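Long-range contact in putative fructosamine-3-kinase (Thermobifida fusca YX, PDB 3F7W), which probably acts as a fructosamine kinase, transferring phosphate to sugar-modified amines: residues Gln108-Phe120 with Pro185-Asn197. Residues are numbered along the deposited sequence; the frame is centred on the assembly and turned at random.
Sequences QLAAMHLAGAESF and PEPPARIHGDLWN. With EDO (1,2-ethanediol), chain I.
Arg190 clasps the end of helix 99-114: its backbone N donates to His113 O, in the carbonyl plane on a lone pair (3.2 Å), and its NE to Gly116 O (2.7 Å, N-H...O 161°). The side chain runs extended from CG to NE past Ala115 CB, and NH1 is hydrogen-bonded to Trp67 O on helix 57-68. His113 O also accepts from Gly116 N, so one carbonyl joins the helix end to strand 189-191. Deeper in, packing is close. With CG anti to its carbonyl carbon (chi1 -73°), the His113 ring turns its CD2 edge to Arg190 O at 3.3 Å; this buried oxygen has no conventional partner in the model. Beyond it, the methyl CE of Met112 (selenomethionine) comes to the backbone N and CB of His192, and Leu109 CD2 meets Leu195 CD2 tip to tip (3.7 Å). Pro188 CB makes a CH-pi contact over one Phe120 face (3.9 Å to the centroid). The solvent side is looser: Pro188 O receives Ala117 N at 3.2 Å from above its carbonyl plane, plus a water and an ethanediol, probably from the crystallisation liquor. His113 ND1 bonds Tyr241. Asp222 bridges His113 NE2 to the backbone of His192 and Gly193, starting the HGD motif, probably the kinase-like catalytic loop.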
loop_
_atom_site.group_PDB
_atom_site.type_symbol
_atom_site.label_atom_id
_atom_site.label_comp_id
_atom_site.label_asym_id
_atom_site.label_seq_id
_atom_site.Cartn_x
_atom_site.Cartn_y
_atom_site.Cartn_z
ATOM N N GLN A 108 3.300 11.539 11.119
ATOM C CA GLN A 108 2.027 11.072 10.612
ATOM C C GLN A 108 2.012 9.562 10.453
ATOM O O GLN A 108 1.046 8.895 10.840
ATOM C CB GLN A 108 1.691 11.712 9.259
ATOM C CG GLN A 108 1.407 13.214 9.249
ATOM C CD GLN A 108 1.109 13.712 7.862
ATOM O OE1 GLN A 108 2.032 13.910 7.029
ATOM N NE2 GLN A 108 -0.194 13.833 7.549
ATOM N N LEU A 109 3.059 9.029 9.841
ATOM C CA LEU A 109 3.155 7.584 9.628
ATOM C C LEU A 109 3.265 6.790 10.923
ATOM O O LEU A 109 2.688 5.713 11.043
ATOM C CB LEU A 109 4.376 7.251 8.743
ATOM C CG LEU A 109 4.319 7.419 7.226
ATOM C CD1 LEU A 109 5.721 7.009 6.654
ATOM C CD2 LEU A 109 3.191 6.602 6.589
ATOM N N ALA A 110 4.059 7.284 11.874
ATOM C CA ALA A 110 4.166 6.651 13.173
ATOM C C ALA A 110 2.791 6.540 13.854
ATOM O O ALA A 110 2.457 5.495 14.390
ATOM C CB ALA A 110 5.184 7.424 14.090
ATOM N N ALA A 111 2.007 7.614 13.852
ATOM C CA ALA A 111 0.694 7.597 14.514
ATOM C C ALA A 111 -0.261 6.628 13.790
ATOM O O ALA A 111 -1.037 5.919 14.419
ATOM C CB ALA A 111 0.095 8.999 14.563
HETATM N N MSE A 112 -0.157 6.608 12.464
HETATM C CA MSE A 112 -0.951 5.723 11.619
HETATM C C MSE A 112 -0.648 4.271 12.001
HETATM O O MSE A 112 -1.569 3.521 12.322
HETATM C CB MSE A 112 -0.651 5.921 10.122
HETATM C CG MSE A 112 -1.440 4.998 9.202
HETATM SE SE MSE A 112 -0.996 5.342 7.353
HETATM C CE MSE A 112 0.552 4.148 7.344
ATOM N N HIS A 113 0.624 3.897 11.985
ATOM C CA HIS A 113 1.026 2.531 12.342
ATOM C C HIS A 113 0.604 2.126 13.763
ATOM O O HIS A 113 0.095 1.020 13.987
ATOM C CB HIS A 113 2.530 2.373 12.230
ATOM C CG HIS A 113 3.038 2.336 10.823
ATOM N ND1 HIS A 113 4.365 2.505 10.515
ATOM C CD2 HIS A 113 2.399 2.118 9.647
ATOM C CE1 HIS A 113 4.531 2.373 9.213
ATOM N NE2 HIS A 113 3.346 2.179 8.655
ATOM N N LEU A 114 0.819 3.026 14.712
ATOM C CA LEU A 114 0.593 2.726 16.133
ATOM C C LEU A 114 -0.874 2.743 16.573
ATOM O O LEU A 114 -1.183 2.397 17.716
ATOM C CB LEU A 114 1.473 3.632 17.004
ATOM C CG LEU A 114 2.872 3.045 17.316
ATOM C CD1 LEU A 114 3.624 2.521 16.079
ATOM C CD2 LEU A 114 3.711 4.078 18.008
ATOM N N ALA A 115 -1.779 3.135 15.689
ATOM C CA ALA A 115 -3.205 2.867 15.899
ATOM C C ALA A 115 -3.395 1.366 16.163
ATOM O O ALA A 115 -4.261 0.971 16.907
ATOM C CB ALA A 115 -4.005 3.335 14.690
ATOM N N GLY A 116 -2.540 0.537 15.560
ATOM C CA GLY A 116 -2.466 -0.872 15.890
ATOM C C GLY A 116 -3.593 -1.715 15.324
ATOM O O GLY A 116 -4.605 -1.211 14.864
ATOM N N ALA A 117 -3.415 -3.023 15.357
ATOM C CA ALA A 117 -4.389 -3.935 14.798
ATOM C C ALA A 117 -4.528 -5.145 15.702
ATOM O O ALA A 117 -3.613 -5.489 16.439
ATOM C CB ALA A 117 -3.968 -4.344 13.407
ATOM N N GLU A 118 -5.688 -5.779 15.631
ATOM C CA GLU A 118 -6.009 -6.915 16.469
ATOM C C GLU A 118 -5.179 -8.117 16.034
ATOM O O GLU A 118 -4.744 -8.910 16.852
ATOM C CB GLU A 118 -7.506 -7.226 16.366
ATOM C CG GLU A 118 -8.402 -5.961 16.336
ATOM C CD GLU A 118 -9.508 -5.973 17.378
ATOM O OE1 GLU A 118 -9.238 -6.361 18.538
ATOM O OE2 GLU A 118 -10.645 -5.572 17.043
ATOM N N SER A 119 -4.933 -8.216 14.727
ATOM C CA SER A 119 -4.160 -9.310 14.163
ATOM C C SER A 119 -3.480 -8.838 12.885
ATOM O O SER A 119 -3.721 -7.723 12.411
ATOM C CB SER A 119 -5.109 -10.476 13.848
ATOM O OG SER A 119 -5.898 -10.168 12.704
ATOM N N PHE A 120 -2.601 -9.679 12.359
ATOM C CA PHE A 120 -2.104 -9.532 11.005
ATOM C C PHE A 120 -3.253 -9.856 10.047
ATOM O O PHE A 120 -4.094 -10.669 10.365
ATOM C CB PHE A 120 -0.909 -10.428 10.785
ATOM C CG PHE A 120 0.233 -10.105 11.697
ATOM C CD1 PHE A 120 1.063 -9.027 11.416
ATOM C CD2 PHE A 120 0.430 -10.829 12.873
ATOM C CE1 PHE A 120 2.099 -8.686 12.275
ATOM C CE2 PHE A 120 1.478 -10.506 13.737
ATOM C CZ PHE A 120 2.312 -9.433 13.440
ATOM N N PRO A 185 9.029 -10.632 17.985
ATOM C CA PRO A 185 7.605 -10.330 17.861
ATOM C C PRO A 185 7.282 -8.947 18.396
ATOM O O PRO A 185 7.821 -8.550 19.433
ATOM C CB PRO A 185 6.928 -11.400 18.720
ATOM C CG PRO A 185 7.912 -12.506 18.837
ATOM C CD PRO A 185 9.269 -11.912 18.686
ATOM N N GLU A 186 6.485 -8.201 17.640
ATOM C CA GLU A 186 5.883 -6.957 18.105
ATOM C C GLU A 186 4.446 -6.866 17.579
ATOM O O GLU A 186 4.080 -7.583 16.642
ATOM C CB GLU A 186 6.726 -5.748 17.672
ATOM C CG GLU A 186 6.835 -5.566 16.165
ATOM C CD GLU A 186 7.588 -4.312 15.765
ATOM O OE1 GLU A 186 8.811 -4.220 16.060
ATOM O OE2 GLU A 186 6.943 -3.431 15.146
ATOM N N PRO A 187 3.615 -6.000 18.183
ATOM C CA PRO A 187 2.221 -5.991 17.749
ATOM C C PRO A 187 2.037 -5.594 16.282
ATOM O O PRO A 187 2.833 -4.806 15.746
ATOM C CB PRO A 187 1.560 -4.956 18.676
ATOM C CG PRO A 187 2.510 -4.831 19.863
ATOM C CD PRO A 187 3.863 -5.069 19.300
ATOM N N PRO A 188 0.997 -6.138 15.636
ATOM C CA PRO A 188 0.690 -5.720 14.269
ATOM C C PRO A 188 0.387 -4.227 14.208
ATOM O O PRO A 188 -0.258 -3.678 15.115
ATOM C CB PRO A 188 -0.536 -6.555 13.899
ATOM C CG PRO A 188 -0.962 -7.256 15.075
ATOM C CD PRO A 188 0.045 -7.148 16.143
ATOM N N ALA A 189 0.870 -3.592 13.132
ATOM C CA ALA A 189 0.632 -2.193 12.837
ATOM C C ALA A 189 -0.479 -2.047 11.786
ATOM O O ALA A 189 -0.743 -2.975 11.025
ATOM C CB ALA A 189 1.918 -1.563 12.323
ATOM N N ARG A 190 -1.128 -0.884 11.762
ATOM C CA ARG A 190 -2.014 -0.532 10.659
ATOM C C ARG A 190 -1.152 0.006 9.529
ATOM O O ARG A 190 -0.750 1.170 9.545
ATOM C CB ARG A 190 -3.055 0.524 11.056
ATOM C CG ARG A 190 -3.988 0.077 12.109
ATOM C CD ARG A 190 -5.283 0.859 12.117
ATOM N NE ARG A 190 -5.966 0.472 13.311
ATOM C CZ ARG A 190 -7.242 0.670 13.561
ATOM N NH1 ARG A 190 -8.016 1.334 12.706
ATOM N NH2 ARG A 190 -7.722 0.239 14.714
ATOM N N ILE A 191 -0.861 -0.840 8.564
ATOM C CA ILE A 191 0.029 -0.452 7.469
ATOM C C ILE A 191 -0.703 -0.153 6.184
ATOM O O ILE A 191 -1.771 -0.738 5.888
ATOM C CB ILE A 191 1.195 -1.487 7.226
ATOM C CG1 ILE A 191 0.732 -2.796 6.572
ATOM C CG2 ILE A 191 1.961 -1.706 8.556
ATOM C CD1 ILE A 191 1.925 -3.671 5.986
ATOM N N HIS A 192 -0.101 0.747 5.411
ATOM C CA HIS A 192 -0.593 1.133 4.098
ATOM C C HIS A 192 -0.562 -0.071 3.101
ATOM O O HIS A 192 -1.520 -0.305 2.362
ATOM C CB HIS A 192 0.226 2.326 3.596
ATOM C CG HIS A 192 -0.144 2.788 2.229
ATOM N ND1 HIS A 192 0.321 2.163 1.092
ATOM C CD2 HIS A 192 -0.905 3.828 1.809
ATOM C CE1 HIS A 192 -0.159 2.788 0.028
ATOM N NE2 HIS A 192 -0.906 3.801 0.436
ATOM N N GLY A 193 0.550 -0.790 3.069
ATOM C CA GLY A 193 0.695 -2.018 2.291
ATOM C C GLY A 193 1.262 -1.880 0.888
ATOM O O GLY A 193 1.605 -2.883 0.274
ATOM N N ASP A 194 1.333 -0.659 0.369
ATOM C CA ASP A 194 1.939 -0.366 -0.932
ATOM C C ASP A 194 2.572 1.028 -0.948
ATOM O O ASP A 194 2.340 1.855 -1.868
ATOM C CB ASP A 194 0.896 -0.506 -2.040
ATOM C CG ASP A 194 1.512 -0.617 -3.431
ATOM O OD1 ASP A 194 2.669 -1.083 -3.577
ATOM O OD2 ASP A 194 0.807 -0.237 -4.387
ATOM N N LEU A 195 3.396 1.304 0.072
ATOM C CA LEU A 195 3.873 2.646 0.310
ATOM C C LEU A 195 5.195 2.917 -0.385
ATOM O O LEU A 195 6.246 3.046 0.251
ATOM C CB LEU A 195 3.977 2.924 1.822
ATOM C CG LEU A 195 4.069 4.397 2.228
ATOM C CD1 LEU A 195 2.760 5.114 1.864
ATOM C CD2 LEU A 195 4.456 4.540 3.751
ATOM N N TRP A 196 5.139 3.040 -1.698
ATOM C CA TRP A 196 6.289 3.531 -2.491
ATOM C C TRP A 196 6.031 4.988 -2.875
ATOM O O TRP A 196 4.919 5.509 -2.664
ATOM C CB TRP A 196 6.563 2.627 -3.708
ATOM C CG TRP A 196 5.493 2.703 -4.750
ATOM C CD1 TRP A 196 4.271 2.136 -4.704
ATOM C CD2 TRP A 196 5.567 3.426 -5.979
ATOM N NE1 TRP A 196 3.561 2.447 -5.855
ATOM C CE2 TRP A 196 4.345 3.238 -6.653
ATOM C CE3 TRP A 196 6.569 4.183 -6.594
ATOM C CZ2 TRP A 196 4.080 3.823 -7.892
ATOM C CZ3 TRP A 196 6.307 4.756 -7.823
ATOM C CH2 TRP A 196 5.080 4.562 -8.465
ATOM N N ASN A 197 7.051 5.654 -3.429
ATOM C CA ASN A 197 7.030 7.118 -3.569
ATOM C C ASN A 197 5.839 7.665 -4.384
ATOM O O ASN A 197 5.341 8.756 -4.104
ATOM C CB ASN A 197 8.361 7.661 -4.144
ATOM C CG ASN A 197 8.685 7.081 -5.513
ATOM O OD1 ASN A 197 8.079 7.478 -6.522
ATOM N ND2 ASN A 197 9.624 6.150 -5.565
HETATM C C1 EDO I . 2.115 -1.028 17.145
HETATM O O1 EDO I . 0.980 -1.316 16.330
HETATM C C2 EDO I . 3.390 -1.202 16.317
HETATM O O2 EDO I . 3.892 -2.545 16.378
HETATM O O HOH W 1 -1.376 -3.830 17.509
#